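Local structure of peptidoglycan D,D-transpeptidase PbpA (Mycobacterium tuberculosis, 3UN7) at residues A[308-313]-A[397-402]; A[187-192]-A[430-435]; A[192-197]-A[318-323]; A[268-273]-A[295-300]. The protein probably acts as a D,D-transpeptidase that cross-links the peptidoglycan of the mycobacterial cell wall, a reaction that beta-lactams block by acylating the enzyme. All coordinates share one frame; numbering follows the deposited sequence.

Contact 1. Residues A[308-313]-A[397-402]; sequences IGQKDV and GTAEHG
Just past the KTG motif of the transpeptidase fold, whose glycine is G397, the edge strand of the active-site sheet gives way to a loop, and here Q310 grips the backbone of E400 with both ends of its side-chain amide. OE1 of Q310 accepts from E400 N at 2.9 Å, with the donor tilted out of the carbonyl plane and a rather bent N-H...O angle of 139°. On the other branch, NE2 of Q310 donates a hydrogen bond to E400 O at 3.0 Å, approaching from above the carbonyl plane. Both bonds fall on one residue, much as those of a neighbouring strand would, and the pair should restrain the rotation of the amide. A bend at chi2 (-60°) turns the Q310 amide to meet E400. The CA of A399 comes within 3.4 Å of Q310 OE1, while the CB of E400 adds a looser contact with the same oxygen. Q310 also opens a type II' turn, closed by V313 N to Q310 O, and follows G309, the positive-phi residue of the Schellman motif that ends helix 300-306. The contact thus joins the loop between that helix and helix 317-328 to the end of strand 393-399, where T398 bonds by its backbone to S193, the probable acylated serine.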
loop_
_atom_site.group_PDB
_atom_site.type_symbol
_atom_site.label_atom_id
_atom_site.label_comp_id
_atom_site.label_asym_id
_atom_site.label_seq_id
_atom_site.Cartn_x
_atom_site.Cartn_y
_atom_site.Cartn_z
ATOM N N ILE A 308 -14.564 10.995 -7.743
ATOM C CA ILE A 308 -13.373 11.655 -7.173
ATOM C C ILE A 308 -12.943 10.981 -5.863
ATOM O O ILE A 308 -12.343 11.606 -4.983
ATOM C CB ILE A 308 -13.585 13.172 -6.994
ATOM C CG1 ILE A 308 -14.826 13.454 -6.125
ATOM C CG2 ILE A 308 -13.690 13.853 -8.370
ATOM C CD1 ILE A 308 -15.039 14.951 -5.785
ATOM N N GLY A 309 -13.269 9.698 -5.760
ATOM C CA GLY A 309 -12.769 8.813 -4.722
ATOM C C GLY A 309 -13.318 9.044 -3.331
ATOM O O GLY A 309 -12.655 8.731 -2.346
ATOM N N GLN A 310 -14.516 9.608 -3.250
ATOM C CA GLN A 310 -15.168 9.800 -1.962
ATOM C C GLN A 310 -16.362 8.856 -1.807
ATOM O O GLN A 310 -16.311 7.707 -2.258
ATOM C CB GLN A 310 -15.577 11.278 -1.747
ATOM C CG GLN A 310 -14.418 12.296 -1.756
ATOM C CD GLN A 310 -13.351 12.066 -0.671
ATOM O OE1 GLN A 310 -12.292 12.684 -0.711
ATOM N NE2 GLN A 310 -13.643 11.207 0.311
ATOM N N LYS A 311 -17.429 9.344 -1.172
ATOM C CA LYS A 311 -18.562 8.499 -0.762
ATOM C C LYS A 311 -18.109 7.186 -0.083
ATOM O O LYS A 311 -17.517 7.220 1.000
ATOM C CB LYS A 311 -19.540 8.261 -1.927
ATOM C CG LYS A 311 -20.924 7.685 -1.514
ATOM C CD LYS A 311 -21.554 8.468 -0.346
ATOM C CE LYS A 311 -22.893 7.884 0.120
ATOM N NZ LYS A 311 -24.015 8.621 -0.515
ATOM N N ASP A 312 -18.379 6.043 -0.703
ATOM C CA ASP A 312 -18.091 4.744 -0.096
ATOM C C ASP A 312 -16.817 4.063 -0.647
ATOM O O ASP A 312 -16.505 2.937 -0.273
ATOM C CB ASP A 312 -19.274 3.799 -0.259
ATOM C CG ASP A 312 -20.550 4.324 0.385
ATOM O OD1 ASP A 312 -20.531 4.630 1.589
ATOM O OD2 ASP A 312 -21.581 4.410 -0.312
ATOM N N VAL A 313 -16.091 4.728 -1.534
ATOM C CA VAL A 313 -14.821 4.162 -2.026
ATOM C C VAL A 313 -13.799 4.038 -0.891
ATOM O O VAL A 313 -13.522 5.003 -0.186
ATOM C CB VAL A 313 -14.225 4.985 -3.189
ATOM C CG1 VAL A 313 -13.122 4.202 -3.895
ATOM C CG2 VAL A 313 -15.304 5.341 -4.171
ATOM N N GLY A 397 -3.035 13.366 -4.414
ATOM C CA GLY A 397 -4.338 13.921 -4.068
ATOM C C GLY A 397 -4.619 13.922 -2.582
ATOM O O GLY A 397 -3.778 13.519 -1.771
ATOM N N THR A 398 -5.804 14.404 -2.241
ATOM C CA THR A 398 -6.280 14.397 -0.875
ATOM C C THR A 398 -7.554 13.587 -0.835
ATOM O O THR A 398 -8.160 13.327 -1.873
ATOM C CB THR A 398 -6.617 15.811 -0.362
ATOM O OG1 THR A 398 -7.687 16.342 -1.139
ATOM C CG2 THR A 398 -5.438 16.725 -0.485
ATOM N N ALA A 399 -7.944 13.202 0.376
ATOM C CA ALA A 399 -9.138 12.412 0.608
ATOM C C ALA A 399 -9.784 12.831 1.922
ATOM O O ALA A 399 -9.185 12.669 2.987
ATOM C CB ALA A 399 -8.785 10.931 0.640
ATOM N N GLU A 400 -10.996 13.379 1.834
ATOM C CA GLU A 400 -11.828 13.655 3.005
ATOM C C GLU A 400 -12.229 12.351 3.688
ATOM O O GLU A 400 -12.300 11.315 3.037
ATOM C CB GLU A 400 -13.074 14.451 2.601
ATOM C CG GLU A 400 -12.763 15.816 2.009
ATOM C CD GLU A 400 -13.968 16.757 1.983
ATOM O OE1 GLU A 400 -15.123 16.300 2.191
ATOM O OE2 GLU A 400 -13.749 17.968 1.767
ATOM N N HIS A 401 -12.484 12.400 4.996
ATOM C CA HIS A 401 -12.782 11.187 5.765
ATOM C C HIS A 401 -13.570 11.476 7.042
ATOM O O HIS A 401 -13.640 12.618 7.494
ATOM C CB HIS A 401 -11.483 10.438 6.130
ATOM C CG HIS A 401 -10.499 11.275 6.883
ATOM N ND1 HIS A 401 -10.338 11.188 8.250
ATOM C CD2 HIS A 401 -9.640 12.237 6.462
ATOM C CE1 HIS A 401 -9.414 12.053 8.636
ATOM N NE2 HIS A 401 -8.980 12.706 7.572
ATOM N N GLY A 402 -14.137 10.425 7.625
ATOM C CA GLY A 402 -14.792 10.515 8.921
ATOM C C GLY A 402 -16.212 11.007 8.815
ATOM O O GLY A 402 -16.788 11.051 7.723
#

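Contact 2. Residues A[187-192]-A[430-435]; sequences ETYPPG and LVENGA
Y189 and L430 form the close-packed half of this contact: the CD2 methyl of L430 lies over the centre of one face of the tyrosine ring in a CH-pi contact, modelled closer than a C-H can really sit, so the exact spacing is doubtful. L430 sends CG anti to its backbone N (chi1 166°), which carries the methyl from the strand across to the ring. W413 of strand 411-418 touches both side chains. The segments come from distant parts of the sequence of the transpeptidase domain: 187-192 leads into the SxxK helix, whereas 430-435 leaves strand 425-431 of the central antiparallel sheet through a type II turn from V431 to G434, closed by G434 N to V431 O at 3.1 Å. The other half is polar, with E187 and E432 partly exposed to solvent. E432 arrives roughly at right angles to Y189, and its OE2 meets the hydroxyl near the plane of the ring. That hydrogen bond, at 2.6 Å between Y189 OH and E432 OE2, is of uncertain geometry, since the hydroxyl is crowded in the model. R183 makes a salt bridge to E432 OE2 and only a weak, long ion pair with E187. Its charge would ease the approach of the two carboxylates, E187 OE2 and E432 OE2, which stand 3.9 Å apart.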
loop_
_atom_site.group_PDB
_atom_site.type_symbol
_atom_site.label_atom_id
_atom_site.label_comp_id
_atom_site.label_asym_id
_atom_site.label_seq_id
_atom_site.Cartn_x
_atom_site.Cartn_y
_atom_site.Cartn_z
ATOM N N GLU A 187 -6.137 -1.775 6.799
ATOM C CA GLU A 187 -7.047 -0.637 6.942
ATOM C C GLU A 187 -7.358 -0.080 5.563
ATOM O O GLU A 187 -6.491 -0.075 4.681
ATOM C CB GLU A 187 -6.426 0.433 7.855
ATOM C CG GLU A 187 -7.340 1.631 8.236
ATOM C CD GLU A 187 -6.757 2.503 9.364
ATOM O OE1 GLU A 187 -5.901 2.014 10.141
ATOM O OE2 GLU A 187 -7.149 3.691 9.479
ATOM N N THR A 188 -8.601 0.362 5.370
ATOM C CA THR A 188 -8.994 0.986 4.116
ATOM C C THR A 188 -9.265 2.460 4.368
ATOM O O THR A 188 -9.663 2.851 5.474
ATOM C CB THR A 188 -10.257 0.358 3.493
ATOM O OG1 THR A 188 -11.309 0.387 4.451
ATOM C CG2 THR A 188 -10.013 -1.066 3.029
ATOM N N TYR A 189 -9.042 3.265 3.332
ATOM C CA TYR A 189 -9.134 4.723 3.406
ATOM C C TYR A 189 -9.792 5.204 2.141
ATOM O O TYR A 189 -9.652 4.555 1.111
ATOM C CB TYR A 189 -7.734 5.331 3.452
ATOM C CG TYR A 189 -6.917 4.901 4.633
ATOM C CD1 TYR A 189 -6.934 5.650 5.822
ATOM C CD2 TYR A 189 -6.132 3.753 4.579
ATOM C CE1 TYR A 189 -6.180 5.258 6.925
ATOM C CE2 TYR A 189 -5.368 3.355 5.673
ATOM C CZ TYR A 189 -5.395 4.114 6.839
ATOM O OH TYR A 189 -4.640 3.728 7.916
ATOM N N PRO A 190 -10.502 6.347 2.192
ATOM C CA PRO A 190 -10.933 6.914 0.911
ATOM C C PRO A 190 -9.693 7.256 0.088
ATOM O O PRO A 190 -8.747 7.817 0.642
ATOM C CB PRO A 190 -11.679 8.197 1.312
ATOM C CG PRO A 190 -12.036 8.013 2.753
ATOM C CD PRO A 190 -10.967 7.141 3.346
ATOM N N PRO A 191 -9.673 6.879 -1.204
ATOM C CA PRO A 191 -8.547 7.199 -2.082
ATOM C C PRO A 191 -8.568 8.652 -2.589
ATOM O O PRO A 191 -7.547 9.159 -3.065
ATOM C CB PRO A 191 -8.743 6.231 -3.246
ATOM C CG PRO A 191 -10.252 6.103 -3.336
ATOM C CD PRO A 191 -10.696 6.069 -1.897
ATOM N N GLY A 192 -9.719 9.312 -2.485
ATOM C CA GLY A 192 -9.842 10.691 -2.939
ATOM C C GLY A 192 -9.417 10.894 -4.383
ATOM O O GLY A 192 -9.742 10.086 -5.247
ATOM N N LEU A 430 0.297 6.873 1.883
ATOM C CA LEU A 430 -0.829 7.517 2.538
ATOM C C LEU A 430 -0.351 8.211 3.809
ATOM O O LEU A 430 0.217 7.560 4.699
ATOM C CB LEU A 430 -1.941 6.509 2.858
ATOM C CG LEU A 430 -2.953 7.120 3.836
ATOM C CD1 LEU A 430 -4.008 7.971 3.119
ATOM C CD2 LEU A 430 -3.558 6.017 4.653
ATOM N N VAL A 431 -0.558 9.535 3.876
ATOM C CA VAL A 431 -0.310 10.297 5.087
ATOM C C VAL A 431 -1.659 10.705 5.656
ATOM O O VAL A 431 -2.351 11.568 5.091
ATOM C CB VAL A 431 0.531 11.584 4.839
ATOM C CG1 VAL A 431 0.704 12.337 6.135
ATOM C CG2 VAL A 431 1.899 11.239 4.236
ATOM N N GLU A 432 -2.041 10.065 6.757
ATOM C CA GLU A 432 -3.307 10.372 7.417
ATOM C C GLU A 432 -3.303 11.818 7.932
ATOM O O GLU A 432 -2.348 12.255 8.585
ATOM C CB GLU A 432 -3.565 9.389 8.560
ATOM C CG GLU A 432 -3.748 7.952 8.082
ATOM C CD GLU A 432 -4.325 7.040 9.144
ATOM O OE1 GLU A 432 -5.215 7.477 9.904
ATOM O OE2 GLU A 432 -3.897 5.870 9.199
ATOM N N ASN A 433 -4.372 12.543 7.611
ATOM C CA ASN A 433 -4.533 13.956 7.977
ATOM C C ASN A 433 -3.400 14.846 7.451
ATOM O O ASN A 433 -3.127 15.900 8.008
ATOM C CB ASN A 433 -4.707 14.109 9.496
ATOM C CG ASN A 433 -6.050 13.571 9.990
ATOM O OD1 ASN A 433 -6.431 12.457 9.664
ATOM N ND2 ASN A 433 -6.769 14.369 10.774
ATOM N N GLY A 434 -2.758 14.410 6.375
ATOM C CA GLY A 434 -1.550 15.057 5.868
ATOM C C GLY A 434 -1.843 16.118 4.817
ATOM O O GLY A 434 -0.915 16.771 4.313
ATOM N N ALA A 435 -3.124 16.286 4.487
ATOM C CA ALA A 435 -3.526 17.250 3.468
ATOM C C ALA A 435 -3.100 18.696 3.729
ATOM O O ALA A 435 -3.119 19.193 4.857
ATOM C CB ALA A 435 -5.018 17.186 3.189
#

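Contact 3. Residues A[192-197]-A[318-323]; sequences GSTFKV and LANAEI
N320 reaches from helix 317-328 toward T194 and uses its amide nitrogen for the main polar link: ND2 of N320 donates to T194 OG1 at 3.0 Å. The bond is nearly straight, with an N-H...O angle of 166°, and the threonine oxygen lies in the plane of the amide. T194 holds its hydroxyl between its backbone N and carbonyl carbon (chi1 54°), which lets OG1 also bond to the carbonyl O of P191, just before the segment. The buried hydroxyl thus accepts from one side chain and donates to the backbone, which should fix its orientation. The other end of the amide is served by water 1, which donates to N320 OD1 at 2.8 Å and, weakly, to T194 O. With both ends engaged, the flip of the N320 amide is settled, even though its chi1 of -129° lies well off a staggered value. One turn further along, the contact becomes apolar: V197 and I323 lie alongside one another, pointing opposite ways, and meet through V197 CG1 and I323 CG2 at 3.8 Å. W413 and I415 of strand 411-418 touch both T194 and N320. The segment 192-197 carries the SxxK signature of penicillin-binding proteins, S193-T194-F195-K196. S193 is the probable acyl-ester serine, and the amine of K196 bonds to S252 and N254 of the SxN motif. The serine of an SxxK motif at the start of a buried helix, with the SxN motif beside its lysine, is the active-site arrangement of the penicillin-binding protein family; here T194 also ties it to helix 317-328.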
loop_
_atom_site.group_PDB
_atom_site.type_symbol
_atom_site.label_atom_id
_atom_site.label_comp_id
_atom_site.label_asym_id
_atom_site.label_seq_id
_atom_site.Cartn_x
_atom_site.Cartn_y
_atom_site.Cartn_z
ATOM N N GLY A 192 -9.719 9.312 -2.485
ATOM C CA GLY A 192 -9.842 10.691 -2.939
ATOM C C GLY A 192 -9.417 10.894 -4.383
ATOM O O GLY A 192 -9.742 10.086 -5.247
ATOM N N SER A 193 -8.680 11.978 -4.630
ATOM C CA SER A 193 -8.213 12.351 -5.968
ATOM C C SER A 193 -7.418 11.272 -6.709
ATOM O O SER A 193 -7.392 11.273 -7.942
ATOM C CB SER A 193 -7.360 13.622 -5.889
ATOM O OG SER A 193 -8.123 14.670 -5.332
ATOM N N THR A 194 -6.761 10.368 -5.979
ATOM C CA THR A 194 -6.023 9.281 -6.649
ATOM C C THR A 194 -6.966 8.392 -7.482
ATOM O O THR A 194 -6.551 7.780 -8.475
ATOM C CB THR A 194 -5.203 8.378 -5.674
ATOM O OG1 THR A 194 -6.043 7.863 -4.636
ATOM C CG2 THR A 194 -4.000 9.126 -5.070
ATOM N N PHE A 195 -8.234 8.338 -7.065
ATOM C CA PHE A 195 -9.244 7.510 -7.729
ATOM C C PHE A 195 -9.636 8.013 -9.116
ATOM O O PHE A 195 -10.207 7.263 -9.907
ATOM C CB PHE A 195 -10.494 7.349 -6.858
ATOM C CG PHE A 195 -11.260 6.085 -7.143
ATOM C CD1 PHE A 195 -10.684 4.841 -6.901
ATOM C CD2 PHE A 195 -12.535 6.131 -7.687
ATOM C CE1 PHE A 195 -11.379 3.676 -7.172
ATOM C CE2 PHE A 195 -13.229 4.957 -7.964
ATOM C CZ PHE A 195 -12.645 3.732 -7.696
ATOM N N LYS A 196 -9.300 9.264 -9.424
ATOM C CA LYS A 196 -9.486 9.796 -10.780
ATOM C C LYS A 196 -8.704 8.973 -11.811
ATOM O O LYS A 196 -8.975 9.035 -13.003
ATOM C CB LYS A 196 -9.100 11.273 -10.847
ATOM C CG LYS A 196 -9.885 12.158 -9.899
ATOM C CD LYS A 196 -9.299 13.567 -9.840
ATOM C CE LYS A 196 -10.114 14.469 -8.932
ATOM N NZ LYS A 196 -9.359 15.715 -8.595
ATOM N N VAL A 197 -7.733 8.192 -11.347
ATOM C CA VAL A 197 -7.060 7.236 -12.222
ATOM C C VAL A 197 -8.074 6.184 -12.702
ATOM O O VAL A 197 -8.095 5.820 -13.876
ATOM C CB VAL A 197 -5.867 6.554 -11.509
ATOM C CG1 VAL A 197 -5.322 5.405 -12.346
ATOM C CG2 VAL A 197 -4.755 7.580 -11.212
ATOM N N LEU A 318 -1.935 -0.813 -0.072
ATOM C CA LEU A 318 -1.492 -1.832 -1.025
ATOM C C LEU A 318 -2.316 -1.852 -2.327
ATOM O O LEU A 318 -1.746 -1.977 -3.418
ATOM C CB LEU A 318 -1.499 -3.218 -0.379
ATOM C CG LEU A 318 -1.173 -4.406 -1.287
ATOM C CD1 LEU A 318 0.257 -4.330 -1.788
ATOM C CD2 LEU A 318 -1.436 -5.762 -0.589
ATOM N N ALA A 319 -3.646 -1.772 -2.215
ATOM C CA ALA A 319 -4.510 -1.712 -3.411
ATOM C C ALA A 319 -4.209 -0.473 -4.278
ATOM O O ALA A 319 -4.200 -0.559 -5.506
ATOM C CB ALA A 319 -5.992 -1.768 -3.016
ATOM N N ASN A 320 -3.945 0.674 -3.647
ATOM C CA ASN A 320 -3.572 1.859 -4.426
ATOM C C ASN A 320 -2.189 1.693 -5.090
ATOM O O ASN A 320 -2.024 2.095 -6.237
ATOM C CB ASN A 320 -3.688 3.160 -3.611
ATOM C CG ASN A 320 -4.498 4.254 -4.339
ATOM O OD1 ASN A 320 -4.841 4.120 -5.513
ATOM N ND2 ASN A 320 -4.784 5.350 -3.634
ATOM N N ALA A 321 -1.212 1.095 -4.401
ATOM C CA ALA A 321 0.086 0.753 -5.035
ATOM C C ALA A 321 -0.119 -0.184 -6.214
ATOM O O ALA A 321 0.560 -0.053 -7.234
ATOM C CB ALA A 321 1.073 0.110 -4.030
ATOM N N GLU A 322 -1.059 -1.119 -6.055
ATOM C CA GLU A 322 -1.383 -2.115 -7.081
ATOM C C GLU A 322 -1.966 -1.481 -8.364
ATOM O O GLU A 322 -1.658 -1.922 -9.482
ATOM C CB GLU A 322 -2.370 -3.148 -6.508
ATOM C CG GLU A 322 -1.923 -4.613 -6.641
ATOM C CD GLU A 322 -2.814 -5.593 -5.864
ATOM O OE1 GLU A 322 -3.046 -5.350 -4.655
ATOM O OE2 GLU A 322 -3.277 -6.604 -6.452
ATOM N N ILE A 323 -2.820 -0.472 -8.207
ATOM C CA ILE A 323 -3.327 0.294 -9.374
ATOM C C ILE A 323 -2.160 0.889 -10.147
ATOM O O ILE A 323 -2.061 0.730 -11.373
ATOM C CB ILE A 323 -4.326 1.394 -8.956
ATOM C CG1 ILE A 323 -5.624 0.762 -8.457
ATOM C CG2 ILE A 323 -4.653 2.335 -10.125
ATOM C CD1 ILE A 323 -6.452 1.691 -7.588
HETATM O O HOH W 1 -6.820 5.078 -7.179
#

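Contact 4. Residues A[268-273]-A[295-300]; sequences ALRSMA and GPIPDS
The loop 295-300 passes the side of helix 266-275 with its backbone well separated from the helix, the nearest CA atoms, of R270 and G295, being 8.4 Å apart, and the side chains of R270 and I297 bridge the interval. These two residues carry the contact. The arginine chain is extended from CG to NE and runs alongside I297 in the opposite sense, with R270 CG 3.8 Å from I297 CD1. The guanidinium then reaches the loop backbone: NH1 of R270 donates to P296 O at 3.0 Å, with an N-H...O angle of 154°. The carbonyl O of I297 also faces this edge of the group, 3.1 Å from R270 NH1. NH2 of R270 forms a salt bridge with D267 in the helix itself, so the guanidinium is held from two directions and its rotation is restrained. I297 takes up positive backbone angles (phi 53°, psi 64°), unusual for a beta-branched residue, and these turn the chain so that successive carbonyls of P296 and I297 converge on the arginine. Its own side chain points to the helix and is buried, whereas the CB atoms of P296 and P298 point away from it. D299 follows as N-cap of helix 300-306, its OD1 bonding to A302 N. The contact is plain packing away from the annotated active site: I297 and L269 both rest on L303 and T306 of helix 300-306, and M272 packs on helix 196-205, so that helix 266-275 packs on both of these helices, with the proline-containing loop along one side.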
loop_
_atom_site.group_PDB
_atom_site.type_symbol
_atom_site.label_atom_id
_atom_site.label_comp_id
_atom_site.label_asym_id
_atom_site.label_seq_id
_atom_site.Cartn_x
_atom_site.Cartn_y
_atom_site.Cartn_z
ATOM N N ALA A 268 -20.056 1.171 -15.484
ATOM C CA ALA A 268 -18.697 1.239 -16.025
ATOM C C ALA A 268 -17.648 1.489 -14.944
ATOM O O ALA A 268 -16.553 0.929 -14.993
ATOM C CB ALA A 268 -18.608 2.290 -17.131
ATOM N N LEU A 269 -17.988 2.314 -13.954
ATOM C CA LEU A 269 -17.044 2.624 -12.872
ATOM C C LEU A 269 -16.830 1.399 -11.971
ATOM O O LEU A 269 -15.693 1.064 -11.633
ATOM C CB LEU A 269 -17.489 3.873 -12.087
ATOM C CG LEU A 269 -16.477 4.617 -11.202
ATOM C CD1 LEU A 269 -15.132 4.907 -11.893
ATOM C CD2 LEU A 269 -17.096 5.907 -10.711
ATOM N N ARG A 270 -17.930 0.727 -11.620
ATOM C CA ARG A 270 -17.916 -0.541 -10.872
ATOM C C ARG A 270 -17.078 -1.610 -11.563
ATOM O O ARG A 270 -16.339 -2.353 -10.908
ATOM C CB ARG A 270 -19.347 -1.101 -10.732
ATOM C CG ARG A 270 -20.293 -0.294 -9.848
ATOM C CD ARG A 270 -21.630 -1.044 -9.587
ATOM N NE ARG A 270 -22.598 -0.180 -8.905
ATOM C CZ ARG A 270 -23.727 0.288 -9.440
ATOM N NH1 ARG A 270 -24.517 1.086 -8.722
ATOM N NH2 ARG A 270 -24.085 -0.041 -10.680
ATOM N N SER A 271 -17.242 -1.704 -12.881
ATOM C CA SER A 271 -16.530 -2.663 -13.708
ATOM C C SER A 271 -15.037 -2.378 -13.746
ATOM O O SER A 271 -14.225 -3.303 -13.648
ATOM C CB SER A 271 -17.095 -2.661 -15.131
ATOM O OG SER A 271 -16.319 -3.507 -15.979
ATOM N N MET A 272 -14.671 -1.105 -13.884
ATOM C CA MET A 272 -13.250 -0.730 -13.896
ATOM C C MET A 272 -12.610 -0.899 -12.520
ATOM O O MET A 272 -11.486 -1.391 -12.411
ATOM C CB MET A 272 -13.030 0.687 -14.440
ATOM C CG MET A 272 -11.550 1.010 -14.695
ATOM S SD MET A 272 -10.752 -0.161 -15.827
ATOM C CE MET A 272 -11.653 0.143 -17.339
ATOM N N ALA A 273 -13.326 -0.479 -11.476
ATOM C CA ALA A 273 -12.901 -0.713 -10.091
ATOM C C ALA A 273 -12.594 -2.196 -9.868
ATOM O O ALA A 273 -11.563 -2.540 -9.317
ATOM C CB ALA A 273 -13.980 -0.227 -9.115
ATOM N N GLY A 295 -17.876 0.753 -3.370
ATOM C CA GLY A 295 -19.155 1.070 -2.728
ATOM C C GLY A 295 -20.327 0.682 -3.610
ATOM O O GLY A 295 -20.131 0.357 -4.781
ATOM N N PRO A 296 -21.556 0.712 -3.057
ATOM C CA PRO A 296 -22.726 0.294 -3.827
ATOM C C PRO A 296 -23.196 1.320 -4.866
ATOM O O PRO A 296 -23.896 0.952 -5.810
ATOM C CB PRO A 296 -23.792 0.072 -2.750
ATOM C CG PRO A 296 -23.410 1.037 -1.657
ATOM C CD PRO A 296 -21.912 1.141 -1.689
ATOM N N ILE A 297 -22.809 2.586 -4.703
ATOM C CA ILE A 297 -23.213 3.675 -5.627
ATOM C C ILE A 297 -24.749 3.744 -5.838
ATOM O O ILE A 297 -25.232 3.535 -6.957
ATOM C CB ILE A 297 -22.457 3.617 -7.007
ATOM C CG1 ILE A 297 -20.957 3.274 -6.833
ATOM C CG2 ILE A 297 -22.588 4.934 -7.728
ATOM C CD1 ILE A 297 -20.196 3.095 -8.148
ATOM N N PRO A 298 -25.514 4.042 -4.760
ATOM C CA PRO A 298 -26.996 3.979 -4.793
ATOM C C PRO A 298 -27.671 5.009 -5.693
ATOM O O PRO A 298 -28.762 4.758 -6.218
ATOM C CB PRO A 298 -27.394 4.220 -3.329
ATOM C CG PRO A 298 -26.264 5.008 -2.747
ATOM C CD PRO A 298 -25.018 4.459 -3.431
ATOM N N ASP A 299 -27.041 6.169 -5.864
ATOM C CA ASP A 299 -27.612 7.224 -6.690
ATOM C C ASP A 299 -26.531 7.983 -7.435
ATOM O O ASP A 299 -25.331 7.713 -7.274
ATOM C CB ASP A 299 -28.474 8.184 -5.853
ATOM C CG ASP A 299 -27.767 8.671 -4.603
ATOM O OD1 ASP A 299 -26.626 9.175 -4.700
ATOM O OD2 ASP A 299 -28.362 8.543 -3.509
ATOM N N SER A 300 -26.964 8.936 -8.250
ATOM C CA SER A 300 -26.050 9.729 -9.055
ATOM C C SER A 300 -25.293 10.793 -8.259
ATOM O O SER A 300 -24.204 11.197 -8.663
ATOM C CB SER A 300 -26.792 10.329 -10.236
ATOM O OG SER A 300 -27.266 9.273 -11.045
#

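In the fold
From the N terminus, the loop 187-192 opens contact 2 and runs on through the shared G192 into 192-197, which opens contact 3. Contact 4 (268-273 with 295-300) closes a short local loop, nested within both. Next, 308-313 opens contact 1, and 318-323 closes contact 3 before 397-402 closes contact 1, so these two cross. Finally 430-435 closes contact 2, enclosing the other three. Contacts 1 and 2 bring loops to strands 393-399 and 425-431 of one sheet, whereas contacts 3 and 4 belong to the helical part. Contacts 1, 2 and 3 meet around the backbone of G192, S193, G309 and T398; contact 4 touches contact 1 through D312.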